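Local atomic coordinates of N-acetylmuramoyl-L-alanine amidase domain-containing protein SAOUHSC_02979 (Staphylococcus aureus, PDB entry 5T1Q), a protein that is thought to act as a secreted peptidoglycan amidase, this chain pairing a glucosaminidase-family region with a C-terminal CHAP domain. Residues A[50-61]-A[197-206]; A[251-260]-A[328-336]. All coordinates share one frame; numbering follows the deposited sequence.

Both contacts set a helix against a strand of the same mixed sheet, but at different places in it. Contact 1 lies at the sheet's outermost strand, 52-54, where helix 195-205 of the lysozyme-like glucosaminidase region packs; it is partly buried and covers 655 Å². Contact 2 is smaller, 348 Å², yet almost wholly buried: inside the CHAP domain, helix 253-262 meets the interior strand 327-332. The two do not touch. Contact 1 is mainly apolar and ring packing with one serine-to-carbonyl bond and two water bridges, its salt bridge being internal to 50-61, whereas contact 2 relies on serine and tyrosine hydroxyls beside the probable active-site residues.

Contact 1: A[50-61]-A[197-206]; sequences GQFNVVDSKDTR and KKLNSIIKHY
The Tyr206 ring lies between Thr60 CG2, 3.6 Å from its centroid in a CH-pi contact, and the neighbouring His205, whose ND1 covers the opposite face. At the in-plane edge of the His205 imidazole comes Asp56, its OD1 3.3 Å from CE1, with carboxylate and ring nearly perpendicular (85°). Arg61 NH2 makes a short, bent salt-bridge hydrogen bond (2.5 Å, 137°) to the same Asp56 OD1. Tyr229 stacks on the His205 ring. Val54 fills the middle, CG1 3.9 Å from Ile202 CG1 and CG2 against the His205 and Tyr206 rings. Ser201, with OG anti to the backbone N (chi1 179°), turns its hydroxyl to Phe52 O at 2.5 Å, approaching from above the carbonyl plane. Beyond it, Lys197 bends at chi3 and chi4 so that CE lies 3.7 Å from Phe52 CE2. One water joins Gln51 OE1, Phe52 N and Lys197 O; another links Val55 O, Thr60 OG1 and Tyr206 OH, while Ser95 also bonds Thr60 OG1. Strand 52-54 is thus held by Lys197, Ser201 and Ile202, and the start of helix 58-78 by Tyr206, just beyond helix 195-205. Arg61 probably offsets the Asp56 charge beside the imidazole; His205 ND1 is buried against Tyr206 and Val54 without a hydrogen-bond partner.

Contact 2: A[251-260]-A[328-336]; sequences GQCTWYVYNR and VISESNVKG
Ser332 OG, set between its backbone N and carbonyl carbon (chi1 65°), donates to Gly251 O at 2.8 Å from above the carbonyl plane, just before helix 253-262, and lies 3.0 Å from Gln252 O. Farther along the helix, Tyr256 OH is 2.7 Å from Ser330 OG, which meets the phenol at its edge, in the ring plane; Ser330 OG is hydrogen-bonded to Glu319. Water adds two bridges: one accepts from Ser332 N and donates to Cys253 O at 2.9 Å, and another joins the amides of Gln252 and Asn333, weakly on the Asn333 side. Packing centres on Tyr256. Glu331 backbone lies over one face of its ring and Arg260 CB over the other, while Tyr256 CB is 3.7 Å from Ser332 CB. Strand and helix run at 130° to one another. The CB of Glu331 points away from the helix; its carboxylate is hydrogen-bonded to His314, whose side chain touches Cys253, and salt-bridged to Arg343, a layout consistent with the Cys-His-Glu triad of CHAP hydrolases. The Ser332 bond to Gly251 and the water between Cys253 O and Ser332 N tie the helix start to the strand carrying Glu331, consistent with holding the presumed nucleophile and the glutamate in relative position.

Contact 1: A[50-61]-A[197-206]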
loop_
_atom_site.group_PDB
_atom_site.type_symbol
_atom_site.label_atom_id
_atom_site.label_comp_id
_atom_site.label_asym_id
_atom_site.label_seq_id
_atom_site.Cartn_x
_atom_site.Cartn_y
_atom_site.Cartn_z
ATOM N N GLY A 50 13.402 -3.708 13.100
ATOM C CA GLY A 50 11.957 -3.457 13.126
ATOM C C GLY A 50 11.200 -4.074 11.951
ATOM O O GLY A 50 11.739 -4.200 10.849
ATOM N N GLN A 51 9.948 -4.455 12.200
ATOM C CA GLN A 51 9.093 -5.073 11.194
ATOM C C GLN A 51 7.867 -4.205 10.896
ATOM O O GLN A 51 7.603 -3.202 11.575
ATOM C CB GLN A 51 8.606 -6.440 11.690
ATOM C CG GLN A 51 9.683 -7.405 12.182
ATOM C CD GLN A 51 10.528 -8.013 11.075
ATOM O OE1 GLN A 51 10.573 -7.517 9.943
ATOM N NE2 GLN A 51 11.211 -9.112 11.404
ATOM N N PHE A 52 7.127 -4.607 9.864
ATOM C CA PHE A 52 5.876 -3.958 9.503
ATOM C C PHE A 52 4.741 -4.938 9.687
ATOM O O PHE A 52 4.914 -6.139 9.534
ATOM C CB PHE A 52 5.898 -3.454 8.055
ATOM C CG PHE A 52 6.813 -2.292 7.845
ATOM C CD1 PHE A 52 6.508 -1.057 8.390
ATOM C CD2 PHE A 52 7.979 -2.425 7.114
ATOM C CE1 PHE A 52 7.352 0.030 8.226
ATOM C CE2 PHE A 52 8.830 -1.340 6.941
ATOM C CZ PHE A 52 8.513 -0.111 7.496
ATOM N N ASN A 53 3.588 -4.419 10.066
ATOM C CA ASN A 53 2.396 -5.227 10.186
ATOM C C ASN A 53 1.512 -4.899 9.026
ATOM O O ASN A 53 1.353 -3.733 8.664
ATOM C CB ASN A 53 1.639 -4.941 11.474
ATOM C CG ASN A 53 2.303 -5.551 12.685
ATOM O OD1 ASN A 53 3.347 -6.194 12.583
ATOM N ND2 ASN A 53 1.678 -5.385 13.836
ATOM N N VAL A 54 0.932 -5.944 8.456
ATOM C CA VAL A 54 -0.024 -5.804 7.377
ATOM C C VAL A 54 -1.334 -5.318 7.990
ATOM O O VAL A 54 -1.576 -5.476 9.202
ATOM C CB VAL A 54 -0.299 -7.162 6.666
ATOM C CG1 VAL A 54 1.002 -7.843 6.266
ATOM C CG2 VAL A 54 -1.123 -8.103 7.545
ATOM N N VAL A 55 -2.168 -4.709 7.160
ATOM C CA VAL A 55 -3.507 -4.326 7.582
ATOM C C VAL A 55 -4.330 -5.587 7.313
ATOM O O VAL A 55 -4.568 -5.933 6.162
ATOM C CB VAL A 55 -4.051 -3.133 6.784
ATOM C CG1 VAL A 55 -5.506 -2.867 7.152
ATOM C CG2 VAL A 55 -3.197 -1.896 7.030
ATOM N N ASP A 56 -4.707 -6.290 8.381
ATOM C CA ASP A 56 -5.475 -7.544 8.303
ATOM C C ASP A 56 -6.789 -7.305 7.544
ATOM O O ASP A 56 -7.388 -6.233 7.662
ATOM C CB ASP A 56 -5.740 -8.059 9.727
ATOM C CG ASP A 56 -6.257 -9.485 9.764
ATOM O OD1 ASP A 56 -5.930 -10.283 8.857
ATOM O OD2 ASP A 56 -6.972 -9.819 10.735
ATOM N N SER A 57 -7.242 -8.296 6.773
ATOM C CA SER A 57 -8.425 -8.112 5.921
ATOM C C SER A 57 -9.034 -9.427 5.434
ATOM O O SER A 57 -8.310 -10.391 5.168
ATOM C CB SER A 57 -8.006 -7.265 4.701
ATOM O OG SER A 57 -9.039 -7.132 3.749
ATOM N N LYS A 58 -10.362 -9.467 5.310
ATOM C CA LYS A 58 -11.023 -10.671 4.788
ATOM C C LYS A 58 -10.848 -10.734 3.257
ATOM O O LYS A 58 -10.854 -11.816 2.684
ATOM C CB LYS A 58 -12.506 -10.769 5.185
ATOM C CG LYS A 58 -13.063 -12.177 4.946
ATOM C CD LYS A 58 -14.510 -12.379 5.388
ATOM C CE LYS A 58 -15.512 -11.714 4.451
ATOM N NZ LYS A 58 -16.919 -12.018 4.847
ATOM N N ASP A 59 -10.709 -9.579 2.603
ATOM C CA ASP A 59 -10.452 -9.553 1.156
ATOM C C ASP A 59 -9.141 -10.269 0.837
ATOM O O ASP A 59 -9.077 -11.039 -0.114
ATOM C CB ASP A 59 -10.403 -8.120 0.611
ATOM C CG ASP A 59 -11.781 -7.467 0.527
ATOM O OD1 ASP A 59 -12.795 -8.189 0.393
ATOM O OD2 ASP A 59 -11.843 -6.218 0.562
ATOM N N THR A 60 -8.118 -10.027 1.652
ATOM C CA THR A 60 -6.806 -10.655 1.460
ATOM C C THR A 60 -6.901 -12.174 1.602
ATOM O O THR A 60 -6.327 -12.909 0.802
ATOM C CB THR A 60 -5.726 -10.071 2.417
ATOM O OG1 THR A 60 -5.594 -8.654 2.205
ATOM C CG2 THR A 60 -4.378 -10.729 2.187
ATOM N N ARG A 61 -7.636 -12.635 2.616
ATOM C CA ARG A 61 -7.838 -14.078 2.841
ATOM C C ARG A 61 -8.500 -14.731 1.622
ATOM O O ARG A 61 -8.045 -15.765 1.147
ATOM C CB ARG A 61 -8.708 -14.307 4.075
ATOM C CG ARG A 61 -8.034 -14.026 5.417
ATOM C CD ARG A 61 -9.092 -13.767 6.484
ATOM N NE ARG A 61 -8.685 -14.134 7.839
ATOM C CZ ARG A 61 -7.859 -13.444 8.624
ATOM N NH1 ARG A 61 -7.606 -13.895 9.853
ATOM N NH2 ARG A 61 -7.271 -12.323 8.200
ATOM N N LYS A 197 10.943 -6.107 3.600
ATOM C CA LYS A 197 10.272 -6.186 4.896
ATOM C C LYS A 197 8.748 -6.280 4.751
ATOM O O LYS A 197 8.087 -6.925 5.557
ATOM C CB LYS A 197 10.692 -5.054 5.838
ATOM C CG LYS A 197 12.150 -5.165 6.296
ATOM C CD LYS A 197 12.400 -4.533 7.658
ATOM C CE LYS A 197 12.042 -3.050 7.725
ATOM N NZ LYS A 197 12.936 -2.193 6.899
ATOM N N LYS A 198 8.206 -5.644 3.716
ATOM C CA LYS A 198 6.780 -5.733 3.440
ATOM C C LYS A 198 6.395 -7.150 3.008
ATOM O O LYS A 198 5.423 -7.708 3.520
ATOM C CB LYS A 198 6.359 -4.710 2.382
ATOM C CG LYS A 198 6.326 -3.278 2.900
ATOM C CD LYS A 198 5.956 -2.316 1.786
ATOM C CE LYS A 198 5.799 -0.899 2.299
ATOM N NZ LYS A 198 5.300 -0.010 1.219
ATOM N N LEU A 199 7.153 -7.737 2.079
ATOM C CA LEU A 199 6.861 -9.098 1.634
ATOM C C LEU A 199 6.960 -10.085 2.797
ATOM O O LEU A 199 6.088 -10.934 2.964
ATOM C CB LEU A 199 7.781 -9.533 0.487
ATOM C CG LEU A 199 7.625 -8.832 -0.863
ATOM C CD1 LEU A 199 8.599 -9.432 -1.863
ATOM C CD2 LEU A 199 6.206 -8.939 -1.401
ATOM N N ASN A 200 8.007 -9.952 3.605
ATOM C CA ASN A 200 8.212 -10.819 4.758
ATOM C C ASN A 200 7.021 -10.728 5.703
ATOM O O ASN A 200 6.530 -11.746 6.171
ATOM C CB ASN A 200 9.533 -10.479 5.477
ATOM C CG ASN A 200 10.759 -10.753 4.605
ATOM O OD1 ASN A 200 10.691 -11.509 3.632
ATOM N ND2 ASN A 200 11.880 -10.138 4.948
ATOM N N SER A 201 6.532 -9.511 5.934
ATOM C CA SER A 201 5.367 -9.305 6.793
ATOM C C SER A 201 4.131 -10.039 6.262
ATOM O O SER A 201 3.377 -10.631 7.032
ATOM C CB SER A 201 5.053 -7.816 6.914
ATOM O OG SER A 201 3.909 -7.617 7.726
ATOM N N ILE A 202 3.914 -9.969 4.954
ATOM C CA ILE A 202 2.773 -10.636 4.331
ATOM C C ILE A 202 2.915 -12.165 4.446
ATOM O O ILE A 202 1.974 -12.860 4.819
ATOM C CB ILE A 202 2.635 -10.229 2.844
ATOM C CG1 ILE A 202 2.325 -8.733 2.729
ATOM C CG2 ILE A 202 1.532 -11.043 2.175
ATOM C CD1 ILE A 202 2.437 -8.160 1.327
ATOM N N ILE A 203 4.101 -12.670 4.128
ATOM C CA ILE A 203 4.363 -14.106 4.161
ATOM C C ILE A 203 4.136 -14.686 5.546
ATOM O O ILE A 203 3.487 -15.731 5.689
ATOM C CB ILE A 203 5.793 -14.416 3.683
ATOM C CG1 ILE A 203 5.928 -14.053 2.192
ATOM C CG2 ILE A 203 6.124 -15.890 3.902
ATOM C CD1 ILE A 203 7.339 -14.063 1.678
ATOM N N LYS A 204 4.672 -14.009 6.553
ATOM C CA LYS A 204 4.556 -14.448 7.926
ATOM C C LYS A 204 3.108 -14.476 8.420
ATOM O O LYS A 204 2.614 -15.514 8.842
ATOM C CB LYS A 204 5.387 -13.534 8.831
ATOM C CG LYS A 204 5.337 -13.891 10.306
ATOM C CD LYS A 204 6.235 -12.957 11.100
ATOM C CE LYS A 204 6.125 -13.227 12.590
ATOM N NZ LYS A 204 6.907 -12.233 13.380
ATOM N N HIS A 205 2.433 -13.340 8.329
ATOM C CA HIS A 205 1.088 -13.206 8.845
ATOM C C HIS A 205 0.060 -14.090 8.125
ATOM O O HIS A 205 -0.787 -14.699 8.773
ATOM C CB HIS A 205 0.656 -11.734 8.816
ATOM C CG HIS A 205 -0.667 -11.490 9.458
ATOM N ND1 HIS A 205 -1.812 -11.238 8.733
ATOM C CD2 HIS A 205 -1.041 -11.514 10.758
ATOM C CE1 HIS A 205 -2.831 -11.097 9.562
ATOM N NE2 HIS A 205 -2.392 -11.260 10.797
ATOM N N TYR A 206 0.133 -14.168 6.800
ATOM C CA TYR A 206 -0.817 -14.997 6.064
ATOM C C TYR A 206 -0.384 -16.466 5.910
ATOM O O TYR A 206 -1.060 -17.233 5.230
ATOM C CB TYR A 206 -1.206 -14.338 4.737
ATOM C CG TYR A 206 -2.031 -13.083 4.960
ATOM C CD1 TYR A 206 -3.358 -13.175 5.351
ATOM C CD2 TYR A 206 -1.483 -11.807 4.796
ATOM C CE1 TYR A 206 -4.123 -12.040 5.573
ATOM C CE2 TYR A 206 -2.244 -10.661 5.010
ATOM C CZ TYR A 206 -3.568 -10.789 5.402
ATOM O OH TYR A 206 -4.354 -9.680 5.625
HETATM O O HOH W 1 8.444 -6.752 8.241
HETATM O O HOH W 2 -3.739 -7.542 4.027
#

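Contact 2: A[251-260]-A[328-336]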
loop_
_atom_site.group_PDB
_atom_site.type_symbol
_atom_site.label_atom_id
_atom_site.label_comp_id
_atom_site.label_asym_id
_atom_site.label_seq_id
_atom_site.Cartn_x
_atom_site.Cartn_y
_atom_site.Cartn_z
ATOM N N GLY A 251 -4.446 5.007 -0.374
ATOM C CA GLY A 251 -3.258 5.172 0.462
ATOM C C GLY A 251 -2.795 6.583 0.777
ATOM O O GLY A 251 -2.049 6.769 1.724
ATOM N N GLN A 252 -3.218 7.582 0.009
ATOM C CA GLN A 252 -2.769 8.968 0.278
ATOM C C GLN A 252 -3.366 9.506 1.584
ATOM O O GLN A 252 -4.264 8.881 2.161
ATOM C CB GLN A 252 -3.084 9.864 -0.914
ATOM C CG GLN A 252 -2.372 9.392 -2.173
ATOM C CD GLN A 252 -0.856 9.393 -2.015
ATOM O OE1 GLN A 252 -0.273 10.362 -1.536
ATOM N NE2 GLN A 252 -0.219 8.302 -2.400
ATOM N N CYS A 253 -2.864 10.643 2.057
ATOM C CA CYS A 253 -3.293 11.172 3.359
ATOM C C CYS A 253 -4.789 11.419 3.423
ATOM O O CYS A 253 -5.406 11.203 4.441
ATOM C CB CYS A 253 -2.531 12.434 3.740
ATOM S SG CYS A 253 -2.699 13.829 2.604
ATOM N N THR A 254 -5.339 11.873 2.304
ATOM C CA THR A 254 -6.756 12.158 2.148
ATOM C C THR A 254 -7.563 10.870 2.265
ATOM O O THR A 254 -8.506 10.787 3.044
ATOM C CB THR A 254 -7.000 12.798 0.773
ATOM O OG1 THR A 254 -6.283 12.055 -0.203
ATOM C CG2 THR A 254 -6.475 14.209 0.733
ATOM N N TRP A 255 -7.169 9.860 1.503
ATOM C CA TRP A 255 -7.821 8.549 1.572
ATOM C C TRP A 255 -7.771 7.964 2.988
ATOM O O TRP A 255 -8.730 7.366 3.456
ATOM C CB TRP A 255 -7.147 7.571 0.587
ATOM C CG TRP A 255 -7.649 6.162 0.684
ATOM C CD1 TRP A 255 -8.644 5.590 -0.048
ATOM C CD2 TRP A 255 -7.175 5.147 1.579
ATOM N NE1 TRP A 255 -8.815 4.277 0.332
ATOM C CE2 TRP A 255 -7.925 3.985 1.330
ATOM C CE3 TRP A 255 -6.189 5.113 2.561
ATOM C CZ2 TRP A 255 -7.725 2.796 2.037
ATOM C CZ3 TRP A 255 -5.987 3.921 3.266
ATOM C CH2 TRP A 255 -6.750 2.786 2.995
ATOM N N TYR A 256 -6.645 8.122 3.662
ATOM C CA TYR A 256 -6.501 7.534 4.993
ATOM C C TYR A 256 -7.487 8.151 5.975
ATOM O O TYR A 256 -8.159 7.425 6.706
ATOM C CB TYR A 256 -5.045 7.623 5.523
ATOM C CG TYR A 256 -4.961 7.163 6.950
ATOM C CD1 TYR A 256 -4.872 5.800 7.261
ATOM C CD2 TYR A 256 -5.026 8.084 8.009
ATOM C CE1 TYR A 256 -4.831 5.376 8.571
ATOM C CE2 TYR A 256 -5.009 7.662 9.327
ATOM C CZ TYR A 256 -4.906 6.313 9.604
ATOM O OH TYR A 256 -4.877 5.893 10.900
ATOM N N VAL A 257 -7.580 9.481 5.989
ATOM C CA VAL A 257 -8.491 10.142 6.921
ATOM C C VAL A 257 -9.977 9.793 6.646
ATOM O O VAL A 257 -10.758 9.587 7.579
ATOM C CB VAL A 257 -8.260 11.658 6.963
ATOM C CG1 VAL A 257 -9.231 12.313 7.930
ATOM C CG2 VAL A 257 -6.815 11.977 7.358
ATOM N N TYR A 258 -10.348 9.732 5.374
ATOM C CA TYR A 258 -11.687 9.341 4.979
ATOM C C TYR A 258 -12.025 7.967 5.562
ATOM O O TYR A 258 -13.075 7.799 6.188
ATOM C CB TYR A 258 -11.806 9.320 3.448
ATOM C CG TYR A 258 -13.131 8.780 2.928
ATOM C CD1 TYR A 258 -13.315 7.408 2.719
ATOM C CD2 TYR A 258 -14.187 9.636 2.634
ATOM C CE1 TYR A 258 -14.531 6.905 2.250
ATOM C CE2 TYR A 258 -15.402 9.145 2.165
ATOM C CZ TYR A 258 -15.570 7.783 1.984
ATOM O OH TYR A 258 -16.777 7.312 1.507
ATOM N N ASN A 259 -11.118 7.002 5.370
ATOM C CA ASN A 259 -11.326 5.625 5.872
ATOM C C ASN A 259 -11.271 5.512 7.383
ATOM O O ASN A 259 -12.114 4.861 7.988
ATOM C CB ASN A 259 -10.338 4.647 5.232
ATOM C CG ASN A 259 -10.725 4.288 3.804
ATOM O OD1 ASN A 259 -10.256 4.898 2.851
ATOM N ND2 ASN A 259 -11.659 3.378 3.662
ATOM N N ARG A 260 -10.302 6.168 8.003
ATOM C CA ARG A 260 -10.170 6.086 9.451
ATOM C C ARG A 260 -11.405 6.647 10.132
ATOM O O ARG A 260 -11.868 6.088 11.118
ATOM C CB ARG A 260 -8.896 6.803 9.916
ATOM C CG ARG A 260 -8.627 6.758 11.416
ATOM C CD ARG A 260 -8.486 5.340 11.914
ATOM N NE ARG A 260 -8.052 5.277 13.305
ATOM C CZ ARG A 260 -7.911 4.153 13.999
ATOM N NH1 ARG A 260 -8.191 2.974 13.444
ATOM N NH2 ARG A 260 -7.503 4.206 15.263
ATOM N N VAL A 328 -2.512 13.567 19.456
ATOM C CA VAL A 328 -1.904 12.384 18.877
ATOM C C VAL A 328 -2.655 12.173 17.571
ATOM O O VAL A 328 -3.899 12.083 17.570
ATOM C CB VAL A 328 -2.084 11.149 19.755
ATOM C CG1 VAL A 328 -1.416 9.942 19.105
ATOM C CG2 VAL A 328 -1.522 11.399 21.147
ATOM N N ILE A 329 -1.912 12.097 16.465
ATOM C CA ILE A 329 -2.504 11.940 15.155
ATOM C C ILE A 329 -1.974 10.704 14.441
ATOM O O ILE A 329 -0.869 10.256 14.727
ATOM C CB ILE A 329 -2.232 13.168 14.246
ATOM C CG1 ILE A 329 -0.733 13.389 14.021
ATOM C CG2 ILE A 329 -2.834 14.414 14.857
ATOM C CD1 ILE A 329 -0.387 14.463 13.009
ATOM N N SER A 330 -2.776 10.174 13.511
ATOM C CA SER A 330 -2.367 9.080 12.656
ATOM C C SER A 330 -2.519 9.595 11.208
ATOM O O SER A 330 -3.382 10.438 10.902
ATOM C CB SER A 330 -3.168 7.794 12.922
ATOM O OG SER A 330 -4.539 7.943 12.610
ATOM N N GLU A 331 -1.693 9.076 10.320
ATOM C CA GLU A 331 -1.642 9.578 8.953
ATOM C C GLU A 331 -0.962 8.549 8.066
ATOM O O GLU A 331 -0.426 7.575 8.570
ATOM C CB GLU A 331 -0.848 10.886 8.957
ATOM C CG GLU A 331 0.519 10.718 9.611
ATOM C CD GLU A 331 1.173 12.006 10.053
ATOM O OE1 GLU A 331 0.728 13.108 9.652
ATOM O OE2 GLU A 331 2.171 11.914 10.815
ATOM N N SER A 332 -1.003 8.764 6.753
ATOM C CA SER A 332 -0.376 7.861 5.810
ATOM C C SER A 332 0.589 8.613 4.916
ATOM O O SER A 332 0.458 9.817 4.714
ATOM C CB SER A 332 -1.428 7.198 4.921
ATOM O OG SER A 332 -2.079 8.179 4.105
ATOM N N ASN A 333 1.544 7.863 4.382
ATOM C CA ASN A 333 2.548 8.332 3.441
ATOM C C ASN A 333 3.430 9.530 3.838
ATOM O O ASN A 333 3.848 10.289 2.973
ATOM C CB ASN A 333 1.936 8.470 2.024
ATOM C CG ASN A 333 1.685 7.103 1.362
ATOM O OD1 ASN A 333 1.261 6.145 2.013
ATOM N ND2 ASN A 333 1.961 7.006 0.085
ATOM N N VAL A 334 3.741 9.674 5.134
ATOM C CA VAL A 334 4.713 10.693 5.572
ATOM C C VAL A 334 6.007 10.008 6.039
ATOM O O VAL A 334 7.084 10.550 5.855
ATOM C CB VAL A 334 4.203 11.656 6.683
ATOM C CG1 VAL A 334 2.855 12.229 6.309
ATOM C CG2 VAL A 334 4.150 10.990 8.045
ATOM N N LYS A 335 5.897 8.818 6.623
ATOM C CA LYS A 335 7.068 8.093 7.118
ATOM C C LYS A 335 7.708 7.271 5.994
ATOM O O LYS A 335 8.907 6.980 6.028
ATOM C CB LYS A 335 6.677 7.198 8.306
ATOM C CG LYS A 335 7.847 6.648 9.119
ATOM C CD LYS A 335 8.579 7.757 9.883
ATOM C CE LYS A 335 9.855 7.267 10.566
ATOM N NZ LYS A 335 9.613 6.212 11.591
ATOM N N GLY A 336 6.915 6.923 4.988
ATOM C CA GLY A 336 7.402 6.148 3.849
ATOM C C GLY A 336 6.255 5.761 2.927
ATOM O O GLY A 336 5.086 5.996 3.242
HETATM O O HOH W 3 2.658 8.014 -2.258
HETATM O O HOH W 4 -3.385 10.991 6.569
#